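Local coordinates for F-BAR domain only protein 1 (Danio rerio, PDB 5JP2) that binds a peptide of Eps15 through its mu homology domain and may act in an early step of clathrin-mediated endocytosis, at residues I23-N28 and G251-G256; R38-I43 and S136-S141; R142-L147 and V245-S250; A173-S178 and L211-P216. All blocks are in the same frame, centred on the assembly; numbering follows the deposited sequence.

Interaction 1. Residues I23-N28 and G251-G256; sequences ITEYIN and GASLSG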
loop_
_atom_site.group_PDB
_atom_site.type_symbol
_atom_site.label_atom_id
_atom_site.label_comp_id
_atom_site.label_asym_id
_atom_site.label_seq_id
_atom_site.Cartn_x
_atom_site.Cartn_y
_atom_site.Cartn_z
ATOM N N ILE B 23 -8.169 0.252 2.312
ATOM C CA ILE B 23 -7.256 -0.810 1.927
ATOM C C ILE B 23 -5.888 -0.168 1.791
ATOM O O ILE B 23 -5.706 0.717 0.954
ATOM C CB ILE B 23 -7.690 -1.480 0.616
ATOM C CG1 ILE B 23 -9.051 -2.145 0.765
ATOM C CG2 ILE B 23 -6.681 -2.481 0.160
ATOM C CD1 ILE B 23 -9.567 -2.740 -0.516
ATOM N N THR B 24 -4.942 -0.592 2.627
ATOM C CA THR B 24 -3.597 -0.040 2.679
ATOM C C THR B 24 -2.596 -1.153 2.400
ATOM O O THR B 24 -2.674 -2.217 3.005
ATOM C CB THR B 24 -3.332 0.579 4.039
ATOM O OG1 THR B 24 -4.363 1.521 4.315
ATOM C CG2 THR B 24 -2.020 1.285 4.053
ATOM N N GLU B 25 -1.680 -0.924 1.469
ATOM C CA GLU B 25 -0.743 -1.961 1.069
ATOM C C GLU B 25 0.676 -1.424 0.999
ATOM O O GLU B 25 0.898 -0.334 0.487
ATOM C CB GLU B 25 -1.149 -2.571 -0.272
ATOM C CG GLU B 25 -2.339 -3.458 -0.148
ATOM C CD GLU B 25 -2.673 -4.189 -1.403
ATOM O OE1 GLU B 25 -1.963 -4.023 -2.392
ATOM O OE2 GLU B 25 -3.667 -4.926 -1.410
ATOM N N TYR B 26 1.623 -2.172 1.552
ATOM C CA TYR B 26 3.044 -1.890 1.414
ATOM C C TYR B 26 3.717 -2.967 0.574
ATOM O O TYR B 26 3.373 -4.143 0.652
ATOM C CB TYR B 26 3.733 -1.794 2.764
ATOM C CG TYR B 26 3.301 -0.605 3.547
ATOM C CD1 TYR B 26 3.930 0.613 3.393
ATOM C CD2 TYR B 26 2.246 -0.690 4.427
ATOM C CE1 TYR B 26 3.516 1.709 4.109
ATOM C CE2 TYR B 26 1.832 0.388 5.145
ATOM C CZ TYR B 26 2.462 1.586 4.985
ATOM O OH TYR B 26 2.038 2.662 5.721
ATOM N N ILE B 27 4.678 -2.564 -0.244
ATOM C CA ILE B 27 5.328 -3.502 -1.139
ATOM C C ILE B 27 6.834 -3.455 -0.937
ATOM O O ILE B 27 7.448 -2.384 -0.953
ATOM C CB ILE B 27 4.941 -3.257 -2.612
ATOM C CG1 ILE B 27 5.602 -4.312 -3.498
ATOM C CG2 ILE B 27 5.254 -1.843 -3.053
ATOM C CD1 ILE B 27 5.059 -4.406 -4.876
ATOM N N ASN B 28 7.417 -4.624 -0.723
ATOM C CA ASN B 28 8.854 -4.809 -0.685
ATOM C C ASN B 28 9.254 -5.570 -1.936
ATOM O O ASN B 28 8.542 -6.466 -2.379
ATOM C CB ASN B 28 9.283 -5.577 0.560
ATOM C CG ASN B 28 9.196 -4.755 1.815
ATOM O OD1 ASN B 28 9.204 -3.538 1.776
ATOM N ND2 ASN B 28 9.183 -5.420 2.942
ATOM N N GLY B 251 -6.000 5.040 -5.129
ATOM C CA GLY B 251 -7.070 4.735 -6.042
ATOM C C GLY B 251 -7.070 3.320 -6.549
ATOM O O GLY B 251 -8.035 2.906 -7.193
ATOM N N ALA B 252 -6.033 2.555 -6.264
ATOM C CA ALA B 252 -5.994 1.156 -6.642
ATOM C C ALA B 252 -5.233 0.394 -5.576
ATOM O O ALA B 252 -4.527 0.979 -4.756
ATOM C CB ALA B 252 -5.343 0.962 -8.011
ATOM N N SER B 253 -5.413 -0.918 -5.578
ATOM C CA SER B 253 -4.631 -1.808 -4.750
ATOM C C SER B 253 -3.616 -2.538 -5.622
ATOM O O SER B 253 -3.831 -2.734 -6.816
ATOM C CB SER B 253 -5.526 -2.801 -4.015
ATOM O OG SER B 253 -5.904 -3.861 -4.854
ATOM N N LEU B 254 -2.483 -2.895 -5.031
ATOM C CA LEU B 254 -1.521 -3.692 -5.775
ATOM C C LEU B 254 -1.931 -5.154 -5.827
ATOM O O LEU B 254 -1.796 -5.799 -6.869
ATOM C CB LEU B 254 -0.131 -3.547 -5.169
ATOM C CG LEU B 254 0.371 -2.111 -5.128
ATOM C CD1 LEU B 254 1.661 -1.986 -4.358
ATOM C CD2 LEU B 254 0.532 -1.622 -6.544
ATOM N N SER B 255 -2.453 -5.687 -4.726
ATOM C CA SER B 255 -2.832 -7.093 -4.695
ATOM C C SER B 255 -4.006 -7.390 -5.607
ATOM O O SER B 255 -4.149 -8.518 -6.080
ATOM C CB SER B 255 -3.177 -7.510 -3.273
ATOM O OG SER B 255 -4.255 -6.747 -2.777
ATOM N N GLY B 256 -4.862 -6.414 -5.849
ATOM C CA GLY B 256 -6.093 -6.653 -6.557
ATOM C C GLY B 256 -7.273 -6.883 -5.650
ATOM O O GLY B 256 -8.409 -6.877 -6.126
#
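E25 points its carboxylate from strand 17-31 into the turn at 251-256, where both oxygens find partners. OE1 takes the backbone N-H of S255 on its syn lone pair, with S255 N to E25 OE1 at 2.9 Å and an N-H...O angle of 154°. The N-H of L254 shares that oxygen, but bent to 125° its bond is weak. OE2 accepts from the hydroxyl of S255; the modelled 2.4 Å from E25 OE2 to S255 OG is very short and doubtful as a length. E25 runs extended beyond CG (chi2 -174°), which carries CD out to the turn. On one flank I27 CG2 meets L254 CD1 at 3.8 Å, the two side chains crossing at about a right angle.

One shell out, Y133 OH also bonds E25 OE2, and these several donors would probably favour the ionised form of the buried carboxylate. S255 OG takes up the N-H of L257 as well. Within the turn, S253 OG accepts from G256 N at 2.9 Å. That bond makes an ST motif, here shaping the connection between strands 242-250 and 258-261 as it packs on strand 17-31 of the mu homology domain's large mixed sheet.

Interaction 2. Residues R38-I43 and S136-S141; sequences RCLVKI and SSQDPS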
loop_
_atom_site.group_PDB
_atom_site.type_symbol
_atom_site.label_atom_id
_atom_site.label_comp_id
_atom_site.label_asym_id
_atom_site.label_seq_id
_atom_site.Cartn_x
_atom_site.Cartn_y
_atom_site.Cartn_z
ATOM N N ARG B 38 16.598 -11.534 -11.581
ATOM C CA ARG B 38 15.446 -12.162 -10.955
ATOM C C ARG B 38 14.924 -11.274 -9.835
ATOM O O ARG B 38 15.671 -10.499 -9.233
ATOM C CB ARG B 38 15.809 -13.543 -10.405
ATOM C CG ARG B 38 15.915 -14.640 -11.457
ATOM C CD ARG B 38 16.671 -15.849 -10.922
ATOM N NE ARG B 38 16.969 -16.843 -11.951
ATOM C CZ ARG B 38 17.850 -17.827 -11.795
ATOM N NH1 ARG B 38 18.507 -17.946 -10.650
ATOM N NH2 ARG B 38 18.081 -18.689 -12.778
ATOM N N CYS B 39 13.630 -11.392 -9.534
ATOM C CA CYS B 39 13.061 -10.513 -8.526
ATOM C C CYS B 39 12.182 -11.269 -7.542
ATOM O O CYS B 39 11.669 -12.346 -7.822
ATOM C CB CYS B 39 12.262 -9.376 -9.161
ATOM S SG CYS B 39 10.562 -9.728 -9.393
ATOM N N LEU B 40 12.039 -10.674 -6.366
ATOM C CA LEU B 40 11.134 -11.130 -5.325
ATOM C C LEU B 40 10.220 -9.981 -4.919
ATOM O O LEU B 40 10.689 -8.862 -4.723
ATOM C CB LEU B 40 11.917 -11.613 -4.110
ATOM C CG LEU B 40 13.176 -12.421 -4.404
ATOM C CD1 LEU B 40 14.180 -12.304 -3.264
ATOM C CD2 LEU B 40 12.798 -13.868 -4.641
ATOM N N VAL B 41 8.935 -10.258 -4.753
ATOM C CA VAL B 41 7.963 -9.261 -4.324
ATOM C C VAL B 41 7.187 -9.762 -3.103
ATOM O O VAL B 41 6.714 -10.900 -3.088
ATOM C CB VAL B 41 7.001 -8.910 -5.472
ATOM C CG1 VAL B 41 5.955 -7.934 -4.991
ATOM C CG2 VAL B 41 7.764 -8.321 -6.615
ATOM N N LYS B 42 7.036 -8.900 -2.096
ATOM C CA LYS B 42 6.158 -9.145 -0.952
ATOM C C LYS B 42 5.243 -7.946 -0.701
ATOM O O LYS B 42 5.715 -6.846 -0.405
ATOM C CB LYS B 42 6.954 -9.450 0.321
ATOM C CG LYS B 42 6.050 -9.900 1.469
ATOM C CD LYS B 42 6.790 -10.216 2.749
ATOM C CE LYS B 42 7.262 -8.964 3.435
ATOM N NZ LYS B 42 7.574 -9.192 4.858
ATOM N N ILE B 43 3.938 -8.164 -0.773
ATOM C CA ILE B 43 2.948 -7.141 -0.463
ATOM C C ILE B 43 2.302 -7.461 0.873
ATOM O O ILE B 43 1.898 -8.599 1.117
ATOM C CB ILE B 43 1.891 -7.034 -1.571
ATOM C CG1 ILE B 43 2.556 -6.675 -2.893
ATOM C CG2 ILE B 43 0.868 -6.001 -1.205
ATOM C CD1 ILE B 43 1.728 -6.986 -4.064
ATOM N N SER B 136 3.060 -12.826 -1.948
ATOM C CA SER B 136 4.455 -12.977 -2.333
ATOM C C SER B 136 4.544 -13.543 -3.731
ATOM O O SER B 136 3.711 -14.357 -4.129
ATOM C CB SER B 136 5.209 -13.908 -1.395
ATOM O OG SER B 136 5.201 -13.429 -0.070
ATOM N N SER B 137 5.557 -13.118 -4.474
ATOM C CA SER B 137 5.751 -13.658 -5.807
ATOM C C SER B 137 7.213 -13.534 -6.204
ATOM O O SER B 137 7.938 -12.684 -5.692
ATOM C CB SER B 137 4.862 -12.962 -6.831
ATOM O OG SER B 137 4.525 -13.856 -7.870
ATOM N N GLN B 138 7.656 -14.444 -7.061
ATOM C CA GLN B 138 8.904 -14.294 -7.794
ATOM C C GLN B 138 8.662 -13.822 -9.219
ATOM O O GLN B 138 9.598 -13.749 -10.013
ATOM C CB GLN B 138 9.680 -15.607 -7.789
ATOM C CG GLN B 138 10.098 -16.041 -6.401
ATOM C CD GLN B 138 10.930 -17.300 -6.405
ATOM O OE1 GLN B 138 10.990 -18.014 -7.404
ATOM N NE2 GLN B 138 11.588 -17.578 -5.286
ATOM N N ASP B 139 7.412 -13.535 -9.559
ATOM C CA ASP B 139 7.039 -13.079 -10.888
ATOM C C ASP B 139 7.085 -11.557 -10.914
ATOM O O ASP B 139 6.308 -10.915 -10.204
ATOM C CB ASP B 139 5.640 -13.572 -11.219
ATOM C CG ASP B 139 5.264 -13.346 -12.655
ATOM O OD1 ASP B 139 5.909 -12.531 -13.344
ATOM O OD2 ASP B 139 4.295 -13.986 -13.102
ATOM N N PRO B 140 7.958 -10.941 -11.719
ATOM C CA PRO B 140 8.010 -9.471 -11.748
ATOM C C PRO B 140 6.703 -8.836 -12.141
ATOM O O PRO B 140 6.509 -7.646 -11.891
ATOM C CB PRO B 140 9.114 -9.177 -12.773
ATOM C CG PRO B 140 9.287 -10.433 -13.534
ATOM C CD PRO B 140 8.959 -11.542 -12.602
ATOM N N SER B 141 5.789 -9.594 -12.735
ATOM C CA SER B 141 4.496 -9.055 -13.121
ATOM C C SER B 141 3.711 -8.510 -11.945
ATOM O O SER B 141 2.715 -7.816 -12.151
ATOM C CB SER B 141 3.669 -10.141 -13.763
ATOM O OG SER B 141 3.407 -11.163 -12.832
HETATM O O HOH W 1 12.379 -13.123 -10.670
#
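V41 and S137 form the hydrogen-bonded pair that joins these two antiparallel strands. The bond from V41 N to S137 O is 2.8 Å long, with an N-H...O angle of 164°. The return bond, S137 N to V41 O, measures 2.9 Å. Next to it, K42 and S136 make a non-hydrogen-bonded pair. Beside it, S136 CA makes a CA-H...O contact with V41 O at 3.2 Å.

Beyond S137 the regular ladder stops and a water takes over, bonded to both C39 N and Q138 O; its modelled separation from C39 N is too short to trust in detail.

The apolar contacts sit at this same end. C39 SG lies against the ring of P140, with C39 SG to P140 CB at 3.7 Å and P140 CA slightly closer still. L40 and Q138 lie side by side and point the same way, L40 CD2 touching Q138 CG at 3.9 Å. Q138 CG stands anti to the carbonyl carbon (chi1 -63°), which sets it against that leucine methyl.

Within 136-141, S141 N donates to D139 OD1 at 3.0 Å, meeting it from above the carboxylate plane. V41 packs on I27 of strand 17-31, on the other side of strand 39-52. This is an antiparallel strand pair of the large mixed sheet, between 39-52 and 125-137, whose second strand ends in a loop containing an Asx turn.

Interaction 3. Residues R142-L147 and V245-S250; sequences RAPLLL and VQFVGS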
loop_
_atom_site.group_PDB
_atom_site.type_symbol
_atom_site.label_atom_id
_atom_site.label_comp_id
_atom_site.label_asym_id
_atom_site.label_seq_id
_atom_site.Cartn_x
_atom_site.Cartn_y
_atom_site.Cartn_z
ATOM N N ARG B 142 4.103 -8.844 -10.726
ATOM C CA ARG B 142 3.439 -8.321 -9.550
ATOM C C ARG B 142 4.020 -6.988 -9.107
ATOM O O ARG B 142 3.440 -6.332 -8.245
ATOM C CB ARG B 142 3.529 -9.320 -8.393
ATOM C CG ARG B 142 2.658 -10.597 -8.436
ATOM C CD ARG B 142 2.227 -11.093 -9.806
ATOM N NE ARG B 142 1.270 -12.193 -9.685
ATOM C CZ ARG B 142 0.562 -12.694 -10.692
ATOM N NH1 ARG B 142 0.684 -12.198 -11.915
ATOM N NH2 ARG B 142 -0.281 -13.692 -10.473
ATOM N N ALA B 143 5.118 -6.579 -9.656
ATOM C CA ALA B 143 5.736 -5.343 -9.217
ATOM C C ALA B 143 5.344 -4.210 -10.137
ATOM O O ALA B 143 5.519 -4.326 -11.350
ATOM C CB ALA B 143 7.252 -5.478 -9.194
ATOM N N PRO B 144 4.824 -3.108 -9.613
ATOM C CA PRO B 144 4.381 -2.026 -10.496
ATOM C C PRO B 144 5.509 -1.341 -11.240
ATOM O O PRO B 144 5.298 -0.824 -12.344
ATOM C CB PRO B 144 3.682 -1.063 -9.534
ATOM C CG PRO B 144 4.239 -1.357 -8.231
ATOM C CD PRO B 144 4.579 -2.802 -8.201
ATOM N N LEU B 145 6.699 -1.307 -10.677
ATOM C CA LEU B 145 7.817 -0.613 -11.285
ATOM C C LEU B 145 8.959 -1.602 -11.458
ATOM O O LEU B 145 9.454 -2.165 -10.479
ATOM C CB LEU B 145 8.227 0.575 -10.422
ATOM C CG LEU B 145 9.330 1.465 -10.954
ATOM C CD1 LEU B 145 8.915 2.077 -12.243
ATOM C CD2 LEU B 145 9.691 2.517 -9.952
ATOM N N LEU B 146 9.340 -1.844 -12.697
ATOM C CA LEU B 146 10.405 -2.774 -13.008
ATOM C C LEU B 146 11.729 -2.042 -12.983
ATOM O O LEU B 146 11.845 -0.965 -13.559
ATOM C CB LEU B 146 10.184 -3.412 -14.368
ATOM C CG LEU B 146 9.664 -4.825 -14.221
ATOM C CD1 LEU B 146 8.280 -4.778 -13.642
ATOM C CD2 LEU B 146 9.704 -5.541 -15.549
ATOM N N LEU B 147 12.711 -2.618 -12.296
ATOM C CA LEU B 147 14.031 -2.026 -12.152
ATOM C C LEU B 147 15.102 -2.948 -12.715
ATOM O O LEU B 147 15.062 -4.160 -12.498
ATOM C CB LEU B 147 14.358 -1.744 -10.693
ATOM C CG LEU B 147 13.338 -0.979 -9.877
ATOM C CD1 LEU B 147 13.878 -0.729 -8.509
ATOM C CD2 LEU B 147 12.964 0.296 -10.571
ATOM N N VAL B 245 14.176 2.642 -4.309
ATOM C CA VAL B 245 13.134 3.448 -4.928
ATOM C C VAL B 245 11.966 3.599 -3.966
ATOM O O VAL B 245 11.551 2.642 -3.308
ATOM C CB VAL B 245 12.657 2.836 -6.254
ATOM C CG1 VAL B 245 11.671 3.758 -6.930
ATOM C CG2 VAL B 245 13.834 2.590 -7.154
ATOM N N GLN B 246 11.413 4.802 -3.926
ATOM C CA GLN B 246 10.273 5.131 -3.094
ATOM C C GLN B 246 9.173 5.702 -3.963
ATOM O O GLN B 246 9.439 6.491 -4.866
ATOM C CB GLN B 246 10.669 6.121 -2.010
ATOM C CG GLN B 246 11.799 5.586 -1.161
ATOM C CD GLN B 246 12.188 6.526 -0.073
ATOM O OE1 GLN B 246 12.262 7.728 -0.280
ATOM N NE2 GLN B 246 12.496 5.983 1.086
ATOM N N PHE B 247 7.942 5.300 -3.694
ATOM C CA PHE B 247 6.804 5.890 -4.375
ATOM C C PHE B 247 5.542 5.582 -3.589
ATOM O O PHE B 247 5.551 4.803 -2.636
ATOM C CB PHE B 247 6.700 5.406 -5.828
ATOM C CG PHE B 247 6.577 3.915 -5.990
ATOM C CD1 PHE B 247 5.383 3.252 -5.703
ATOM C CD2 PHE B 247 7.642 3.180 -6.491
ATOM C CE1 PHE B 247 5.274 1.887 -5.864
ATOM C CE2 PHE B 247 7.540 1.815 -6.668
ATOM C CZ PHE B 247 6.340 1.169 -6.358
ATOM N N VAL B 248 4.438 6.165 -4.054
ATOM C CA VAL B 248 3.156 6.166 -3.373
ATOM C C VAL B 248 2.110 6.093 -4.470
ATOM O O VAL B 248 2.366 6.445 -5.617
ATOM C CB VAL B 248 2.978 7.437 -2.495
ATOM C CG1 VAL B 248 1.556 7.636 -2.052
ATOM C CG2 VAL B 248 3.868 7.378 -1.292
ATOM N N GLY B 249 0.925 5.625 -4.116
ATOM C CA GLY B 249 -0.173 5.559 -5.053
ATOM C C GLY B 249 -1.483 5.619 -4.302
ATOM O O GLY B 249 -1.531 5.491 -3.083
ATOM N N SER B 250 -2.547 5.892 -5.045
ATOM C CA SER B 250 -3.875 5.954 -4.467
ATOM C C SER B 250 -4.865 5.583 -5.543
ATOM O O SER B 250 -4.615 5.805 -6.725
ATOM C CB SER B 250 -4.204 7.339 -3.925
ATOM O OG SER B 250 -4.207 8.253 -4.992
#
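V245 meets two leucines of the facing strand, one with each methyl. Its CG1, anti to the backbone N (chi1 -175°), lies 3.8 Å from L145 CD2, and these two side chains cross at about a right angle. The other branch, V245 CG2, comes to 3.6 Å from L147 CD1; here valine and leucine lie alongside each other, running opposite ways.

Two residues on, F247 again turns toward 142-147. Its CG stands between the backbone N and the carbonyl carbon (chi1 58°), the crowded position. The phenylalanine passes beside L145, each side chain heading for the other's backbone, and F247 CE2 sits 4.0 Å from L145 CD2, with L145 CB touching the same ring carbon. L145 CD2 is thus shared between V245 and F247. At the tip of the ring, F247 CZ touches P144 CG at 3.8 Å, the proline crossing obliquely. There is no hydrogen bond between the segments, so this contact is purely apolar packing.

The axes of strands 145-147 and 245-250 run 10.4 Å apart and nearly antiparallel at 173°, as two layers packed through side chains. Strand 145-154 edges a four-stranded sheet and bonds to 157-166, whose Y164 and L162 touch L147. Strand 242-250 lies in the large mixed sheet beside 266-283, from which Y280 packs edge-to-face with the F247 ring, while L176 and L214 from the loops close in around F247 and L145 respectively.

Interaction 4. Residues A173-S178 and L211-P216; sequences ATQLTS and LANLSP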
loop_
_atom_site.group_PDB
_atom_site.type_symbol
_atom_site.label_atom_id
_atom_site.label_comp_id
_atom_site.label_asym_id
_atom_site.label_seq_id
_atom_site.Cartn_x
_atom_site.Cartn_y
_atom_site.Cartn_z
ATOM N N ALA B 173 -3.871 0.720 -12.426
ATOM C CA ALA B 173 -4.237 1.892 -13.205
ATOM C C ALA B 173 -4.312 3.080 -12.266
ATOM O O ALA B 173 -5.361 3.353 -11.681
ATOM C CB ALA B 173 -5.563 1.676 -13.920
ATOM N N THR B 174 -3.216 3.831 -12.206
ATOM C CA THR B 174 -3.058 5.029 -11.398
ATOM C C THR B 174 -1.615 5.475 -11.535
ATOM O O THR B 174 -0.779 4.739 -12.050
ATOM C CB THR B 174 -3.428 4.813 -9.921
ATOM O OG1 THR B 174 -3.272 6.046 -9.204
ATOM C CG2 THR B 174 -2.569 3.746 -9.263
ATOM N N GLN B 175 -1.327 6.686 -11.106
ATOM C CA GLN B 175 0.023 7.193 -11.130
ATOM C C GLN B 175 0.812 6.721 -9.916
ATOM O O GLN B 175 0.266 6.516 -8.833
ATOM C CB GLN B 175 0.001 8.713 -11.157
ATOM C CG GLN B 175 -0.680 9.289 -12.345
ATOM C CD GLN B 175 -0.193 10.685 -12.614
ATOM O OE1 GLN B 175 -0.125 11.511 -11.706
ATOM N NE2 GLN B 175 0.164 10.959 -13.860
ATOM N N LEU B 176 2.115 6.590 -10.098
ATOM C CA LEU B 176 3.036 6.504 -8.980
ATOM C C LEU B 176 3.580 7.900 -8.713
ATOM O O LEU B 176 4.122 8.535 -9.614
ATOM C CB LEU B 176 4.167 5.524 -9.299
ATOM C CG LEU B 176 3.737 4.154 -9.864
ATOM C CD1 LEU B 176 4.914 3.386 -10.344
ATOM C CD2 LEU B 176 2.984 3.319 -8.863
ATOM N N THR B 177 3.439 8.377 -7.488
ATOM C CA THR B 177 3.825 9.733 -7.142
ATOM C C THR B 177 4.861 9.702 -6.027
ATOM O O THR B 177 5.190 8.653 -5.496
ATOM C CB THR B 177 2.595 10.565 -6.748
ATOM O OG1 THR B 177 2.060 10.104 -5.506
ATOM C CG2 THR B 177 1.524 10.428 -7.796
ATOM N N SER B 178 5.364 10.879 -5.668
ATOM C CA SER B 178 6.464 11.023 -4.712
ATOM C C SER B 178 7.614 10.060 -5.023
ATOM O O SER B 178 8.194 9.438 -4.137
ATOM C CB SER B 178 5.961 10.832 -3.283
ATOM O OG SER B 178 5.156 11.920 -2.883
ATOM N N LEU B 211 11.985 12.014 -9.239
ATOM C CA LEU B 211 11.458 11.690 -10.548
ATOM C C LEU B 211 10.062 12.266 -10.698
ATOM O O LEU B 211 9.340 12.445 -9.720
ATOM C CB LEU B 211 11.401 10.179 -10.754
ATOM C CG LEU B 211 12.716 9.418 -10.710
ATOM C CD1 LEU B 211 12.474 7.978 -10.995
ATOM C CD2 LEU B 211 13.645 9.982 -11.735
ATOM N N ALA B 212 9.698 12.576 -11.931
ATOM C CA ALA B 212 8.337 12.988 -12.196
ATOM C C ALA B 212 7.403 11.817 -11.938
ATOM O O ALA B 212 7.823 10.665 -11.910
ATOM C CB ALA B 212 8.187 13.470 -13.636
ATOM N N ASN B 213 6.129 12.122 -11.724
ATOM C CA ASN B 213 5.156 11.062 -11.537
ATOM C C ASN B 213 5.197 10.116 -12.725
ATOM O O ASN B 213 5.414 10.531 -13.861
ATOM C CB ASN B 213 3.759 11.639 -11.385
ATOM C CG ASN B 213 3.615 12.489 -10.166
ATOM O OD1 ASN B 213 4.432 12.439 -9.261
ATOM N ND2 ASN B 213 2.553 13.271 -10.124
ATOM N N LEU B 214 4.967 8.835 -12.459
ATOM C CA LEU B 214 5.038 7.814 -13.488
ATOM C C LEU B 214 3.678 7.210 -13.720
ATOM O O LEU B 214 2.925 6.972 -12.776
ATOM C CB LEU B 214 5.996 6.711 -13.116
ATOM C CG LEU B 214 7.372 7.185 -12.724
ATOM C CD1 LEU B 214 8.061 6.028 -12.103
ATOM C CD2 LEU B 214 8.107 7.685 -13.931
ATOM N N SER B 215 3.384 6.939 -14.977
ATOM C CA SER B 215 2.107 6.374 -15.326
ATOM C C SER B 215 2.299 5.238 -16.317
ATOM O O SER B 215 3.128 5.333 -17.226
ATOM C CB SER B 215 1.207 7.455 -15.932
ATOM O OG SER B 215 0.042 6.878 -16.478
ATOM N N PRO B 216 1.549 4.152 -16.168
ATOM C CA PRO B 216 1.641 3.072 -17.154
ATOM C C PRO B 216 1.061 3.451 -18.498
ATOM O O PRO B 216 1.364 2.788 -19.493
ATOM C CB PRO B 216 0.850 1.935 -16.498
ATOM C CG PRO B 216 -0.074 2.618 -15.539
ATOM C CD PRO B 216 0.650 3.822 -15.050
#
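L176 and L214 pair their backbones in a single antiparallel beta bridge, joining the loop that leads into strand 179-184 to the one that follows strand 206-210, in a partly buried contact. The bond from L176 N to L214 O is 2.8 Å with an N-H...O angle of 163°; its mate, L214 N to L176 O, is 3.0 Å. Weaker CA-H...O contacts flank them, such as N213 CA to L176 O at 3.3 Å.

Strands 179-184 and 206-210 are antiparallel neighbours in the large mixed sheet; the bridge forms in the loops beside them, before the corner the chain turns at S178. Both leucines are buried: L176 reaches F275 of strand 266-283, L214 reaches Y164 and V179.

N213 lies across the outer side, its CG anti to the carbonyl carbon (chi1 -64°). Its amide rests against T177, with N213 CG to T177 CG2 at 3.8 Å, and stands at 79° to the amide of Q175. At the other end, P216 CD sits 3.4 Å from the T174 carbonyl O, while T174 OG1 bonds S250 O on the adjoining strand 242-250.

In the fold
From the N terminus, strand 17-31 opens the widest loop, which interaction 1 closes 223 residues later at 251-256. All the other contacts fall within that span. Interaction 2 comes first, linking strands 39-52 and 125-137, and it closes just before interaction 3 opens at 142-147. Interaction 3 closes at 245-250 and encloses interaction 4; no two loops cross. Interactions 1 and 2 meet where strands 17-31 and 39-52 pair, through N28 and K42. I27 and L254 pack on P144, tying interaction 1 to interaction 3, and T177 bonds V248 to join 3 and 4. Only 2 and 4 stay apart, about 11 Å between nearest atoms.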